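Local atomic coordinates of UPF0098 protein CT_736 (PDB entry 3N08), a protein that probably binds phospholipid-like or other anionic ligands, as a bacterial homologue of phosphatidylethanolamine-binding protein and Raf kinase inhibitor protein. Residues 52-55 with 56-59; 69-72 with 73-77. One frame throughout, in Å; residues are numbered along the deposited sequence.

Interaction 1 of 2, residues 52-55 with 56-59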
loop_
_atom_site.group_PDB
_atom_site.type_symbol
_atom_site.label_atom_id
_atom_site.label_comp_id
_atom_site.label_asym_id
_atom_site.label_seq_id
_atom_site.Cartn_x
_atom_site.Cartn_y
_atom_site.Cartn_z
ATOM N N ASP B 52 -8.839 -15.215 13.264
ATOM C CA ASP B 52 -8.794 -15.340 14.721
ATOM C C ASP B 52 -10.144 -15.818 15.266
ATOM O O ASP B 52 -10.414 -15.788 16.468
ATOM C CB ASP B 52 -8.399 -14.007 15.369
ATOM C CG ASP B 52 -6.973 -13.611 15.050
ATOM O OD1 ASP B 52 -6.171 -14.483 14.701
ATOM O OD2 ASP B 52 -6.633 -12.420 15.155
ATOM N N VAL B 53 -11.025 -16.263 14.383
ATOM C CA VAL B 53 -12.286 -16.837 14.807
ATOM C C VAL B 53 -12.000 -18.038 15.732
ATOM O O VAL B 53 -11.066 -18.801 15.512
ATOM C CB VAL B 53 -13.130 -17.224 13.568
ATOM C CG1 VAL B 53 -12.423 -18.301 12.745
ATOM C CG2 VAL B 53 -14.524 -17.688 13.998
ATOM N N PRO B 54 -12.808 -18.205 16.806
ATOM C CA PRO B 54 -12.520 -19.349 17.686
ATOM C C PRO B 54 -12.606 -20.685 16.927
ATOM O O PRO B 54 -13.601 -20.957 16.276
ATOM C CB PRO B 54 -13.590 -19.254 18.769
ATOM C CG PRO B 54 -14.090 -17.866 18.722
ATOM C CD PRO B 54 -13.871 -17.340 17.335
ATOM N N PRO B 55 -11.573 -21.529 17.008
ATOM C CA PRO B 55 -11.612 -22.748 16.202
ATOM C C PRO B 55 -12.692 -23.715 16.636
ATOM O O PRO B 55 -13.046 -24.585 15.858
ATOM C CB PRO B 55 -10.207 -23.343 16.372
ATOM C CG PRO B 55 -9.538 -22.550 17.416
ATOM C CD PRO B 55 -10.245 -21.270 17.589
ATOM N N SER B 56 -13.231 -23.561 17.835
ATOM C CA SER B 56 -14.310 -24.454 18.250
ATOM C C SER B 56 -15.612 -24.137 17.502
ATOM O O SER B 56 -16.551 -24.939 17.532
ATOM C CB SER B 56 -14.517 -24.370 19.756
ATOM O OG SER B 56 -14.967 -23.081 20.108
ATOM N N VAL B 57 -15.708 -22.976 16.852
ATOM C CA VAL B 57 -16.864 -22.660 16.015
ATOM C C VAL B 57 -16.580 -22.747 14.512
ATOM O O VAL B 57 -17.497 -22.746 13.689
ATOM C CB VAL B 57 -17.472 -21.271 16.328
ATOM C CG1 VAL B 57 -17.590 -21.066 17.839
ATOM C CG2 VAL B 57 -16.695 -20.154 15.699
ATOM N N ARG B 58 -15.309 -22.785 14.143
ATOM C CA ARG B 58 -14.905 -22.849 12.741
ATOM C C ARG B 58 -13.563 -23.572 12.686
ATOM O O ARG B 58 -12.526 -22.992 12.965
ATOM C CB ARG B 58 -14.802 -21.428 12.148
ATOM C CG ARG B 58 -14.472 -21.367 10.668
ATOM C CD ARG B 58 -15.634 -21.782 9.824
ATOM N NE ARG B 58 -15.215 -21.958 8.450
ATOM C CZ ARG B 58 -15.984 -22.490 7.507
ATOM N NH1 ARG B 58 -17.236 -22.832 7.780
ATOM N NH2 ARG B 58 -15.503 -22.632 6.279
ATOM N N GLU B 59 -13.602 -24.845 12.319
ATOM C CA GLU B 59 -12.438 -25.710 12.358
ATOM C C GLU B 59 -11.274 -25.209 11.494
ATOM O O GLU B 59 -10.110 -25.335 11.868
ATOM C CB GLU B 59 -12.871 -27.114 11.928
ATOM C CG GLU B 59 -11.743 -28.091 11.691
ATOM C CD GLU B 59 -12.259 -29.495 11.446
ATOM O OE1 GLU B 59 -12.176 -29.965 10.292
ATOM O OE2 GLU B 59 -12.760 -30.114 12.403
#
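Val53 and Val57 meet through one methyl each, CG2 to CG2 at 3.7 Å, their branches slanting past each other. In Val57, a chi1 of -45° sets CG1 anti to the carbonyl carbon, which leaves CG2 between the backbone N and that carbon, turned back toward the preceding residues and 3.2 Å from Pro54 O. Val53 is the buried member: its CG2 takes Val57, while CG1 approaches Arg58 CB at 4.0 Å, and its side chain also packs on Trp63 of strand 63-71. A short, branched residue suits this place because its two methyls can serve two neighbours at once. The backbone forms a type I beta turn from Pro54 to Val57, in the loop between strands 43-50 and 63-71 of the PEBP-like fold. It follows directly on the Asp-Pro-Asp-x-Pro signature, Asp50 to Pro54, which in relatives lines the anion-binding pocket and probably does so here. Pro54 O accepts the N-H of Val57 at 3.0 Å, with an angle of 156° at the hydrogen and the donor lying above the carbonyl plane. Weak bonds run from Arg58 N to the same oxygen and to Pro55 O. Pro55 takes the second place of the turn, where its ring fixes a suitable phi and no N-H is called for. In Arg58, a bend at chi2 of 73° directs the chain away from Val53; NE pairs in a salt bridge with Asp60.

Interaction 2 of 2, residues 69-72 with 73-77; sequences YNLS and PVVSN
A type I beta turn from Ser72 to Val75, at the exit of strand 63-71, carries the chain from the larger mixed sheet of this PEBP-like fold toward strand 77-78 of the smaller antiparallel sheet. Its closing bond runs from Val75 N to Ser72 O at 3.1 Å, with an angle of 151° at the hydrogen and the donor well above the carbonyl plane. Ser72 contributes a second grip through its side chain: OG accepts the N-H of Val74 at 3.1 Å, an ST turn superimposed on the type I turn, so the backbone and the hydroxyl of one residue hold two successive amides. With chi1 at 172°, OG swings to the side of its own carbonyl carbon and thus toward the amides that follow. Serine suits the position because its hydroxyl sits one carbon from the backbone, the right length to receive the N-H two residues ahead. Pro73 is equally apt in the next place, where its ring supplies the negative phi the turn needs and no amide hydrogen is required.

Just before the turn, Asn70 and Leu71 both face Leu44 in a G1 beta bulge, where the strand turns a corner; Asn70 adopts a positive phi of 61°, which asparagine tolerates better than most residues. The buried Leu71, preceding the turn, and the partly exposed Val75, its last residue, approach each other through CD2 and CG2 at 4.3 Å, a loose apolar contact. Both side chains also rest on Leu44 of strand 43-50 and Phe34 of strand 32-35, so they link residues of the two sheets. Val74 is exposed, and its CG2 comes to 3.3 Å from Ser72 OG, the same oxygen that receives the N-H of Val74.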
loop_
_atom_site.group_PDB
_atom_site.type_symbol
_atom_site.label_atom_id
_atom_site.label_comp_id
_atom_site.label_asym_id
_atom_site.label_seq_id
_atom_site.Cartn_x
_atom_site.Cartn_y
_atom_site.Cartn_z
ATOM N N TYR B 69 -17.048 -8.477 -5.592
ATOM C CA TYR B 69 -16.257 -8.597 -6.794
ATOM C C TYR B 69 -16.913 -7.840 -7.941
ATOM O O TYR B 69 -18.065 -7.416 -7.851
ATOM C CB TYR B 69 -15.977 -10.073 -7.149
ATOM C CG TYR B 69 -17.141 -10.842 -7.725
ATOM C CD1 TYR B 69 -18.046 -11.500 -6.904
ATOM C CD2 TYR B 69 -17.301 -10.936 -9.101
ATOM C CE1 TYR B 69 -19.101 -12.222 -7.446
ATOM C CE2 TYR B 69 -18.340 -11.643 -9.640
ATOM C CZ TYR B 69 -19.223 -12.285 -8.814
ATOM O OH TYR B 69 -20.250 -12.989 -9.394
ATOM N N ASN B 70 -16.159 -7.677 -9.026
ATOM C CA ASN B 70 -16.584 -6.879 -10.159
ATOM C C ASN B 70 -16.826 -5.422 -9.794
ATOM O O ASN B 70 -17.639 -4.752 -10.417
ATOM C CB ASN B 70 -17.773 -7.512 -10.884
ATOM C CG ASN B 70 -17.349 -8.595 -11.861
ATOM O OD1 ASN B 70 -16.152 -8.858 -12.069
ATOM N ND2 ASN B 70 -18.333 -9.230 -12.470
ATOM N N LEU B 71 -16.094 -4.940 -8.805
ATOM C CA LEU B 71 -16.050 -3.510 -8.561
ATOM C C LEU B 71 -15.375 -2.798 -9.714
ATOM O O LEU B 71 -14.441 -3.330 -10.317
ATOM C CB LEU B 71 -15.230 -3.232 -7.324
ATOM C CG LEU B 71 -15.928 -3.391 -6.002
ATOM C CD1 LEU B 71 -14.874 -3.559 -4.918
ATOM C CD2 LEU B 71 -16.849 -2.191 -5.708
ATOM N N SER B 72 -15.833 -1.584 -10.008
ATOM C CA SER B 72 -15.127 -0.743 -10.972
ATOM C C SER B 72 -13.693 -0.472 -10.522
ATOM O O SER B 72 -13.454 -0.166 -9.374
ATOM C CB SER B 72 -15.838 0.589 -11.130
ATOM O OG SER B 72 -15.041 1.446 -11.907
ATOM N N PRO B 73 -12.742 -0.539 -11.455
ATOM C CA PRO B 73 -11.357 -0.264 -11.071
ATOM C C PRO B 73 -11.124 1.203 -10.776
ATOM O O PRO B 73 -10.045 1.510 -10.238
ATOM C CB PRO B 73 -10.558 -0.721 -12.291
ATOM C CG PRO B 73 -11.537 -0.709 -13.418
ATOM C CD PRO B 73 -12.852 -1.056 -12.823
ATOM N N VAL B 74 -12.079 2.082 -11.091
ATOM C CA VAL B 74 -11.982 3.486 -10.685
ATOM C C VAL B 74 -12.917 3.837 -9.535
ATOM O O VAL B 74 -13.186 5.006 -9.289
ATOM C CB VAL B 74 -12.186 4.446 -11.902
ATOM C CG1 VAL B 74 -11.146 4.149 -12.983
ATOM C CG2 VAL B 74 -13.592 4.355 -12.489
ATOM N N VAL B 75 -13.405 2.833 -8.810
ATOM C CA VAL B 75 -14.406 3.090 -7.775
ATOM C C VAL B 75 -13.909 4.086 -6.722
ATOM O O VAL B 75 -14.681 4.853 -6.153
ATOM C CB VAL B 75 -14.888 1.776 -7.120
ATOM C CG1 VAL B 75 -13.807 1.149 -6.270
ATOM C CG2 VAL B 75 -16.154 2.025 -6.286
ATOM N N SER B 76 -12.607 4.091 -6.503
ATOM C CA SER B 76 -11.947 5.002 -5.545
ATOM C C SER B 76 -12.374 4.761 -4.092
ATOM O O SER B 76 -11.703 4.045 -3.364
ATOM C CB SER B 76 -12.160 6.461 -5.947
ATOM O OG SER B 76 -11.199 7.298 -5.332
ATOM N N ASN B 77 -13.487 5.333 -3.655
ATOM C CA ASN B 77 -13.934 5.101 -2.283
ATOM C C ASN B 77 -15.204 4.246 -2.212
ATOM O O ASN B 77 -16.051 4.274 -3.116
ATOM C CB ASN B 77 -14.124 6.451 -1.576
ATOM C CG ASN B 77 -14.633 6.311 -0.143
ATOM O OD1 ASN B 77 -13.926 5.826 0.752
ATOM N ND2 ASN B 77 -15.858 6.766 0.085
#

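Interactions 1 and 2 are turns that follow one another along the chain. Strand 63-71 begins after interaction 1, and its last residues belong to interaction 2, so one strand joins the two. They lie on opposite sides of the chain's centre, their own centres 31 Å apart and their nearest atoms about 17 Å apart, and they do not touch. Interaction 1 adjoins the probable ligand pocket: Asp52 and Pro54 both touch His108, and Asp52 forms a salt bridge with Arg109, a grouping consistent with the anion site of PEBP relatives, though no ligand is established here. Interaction 2, across the chain's centre from that grouping, belongs instead to the passage between the two sheets.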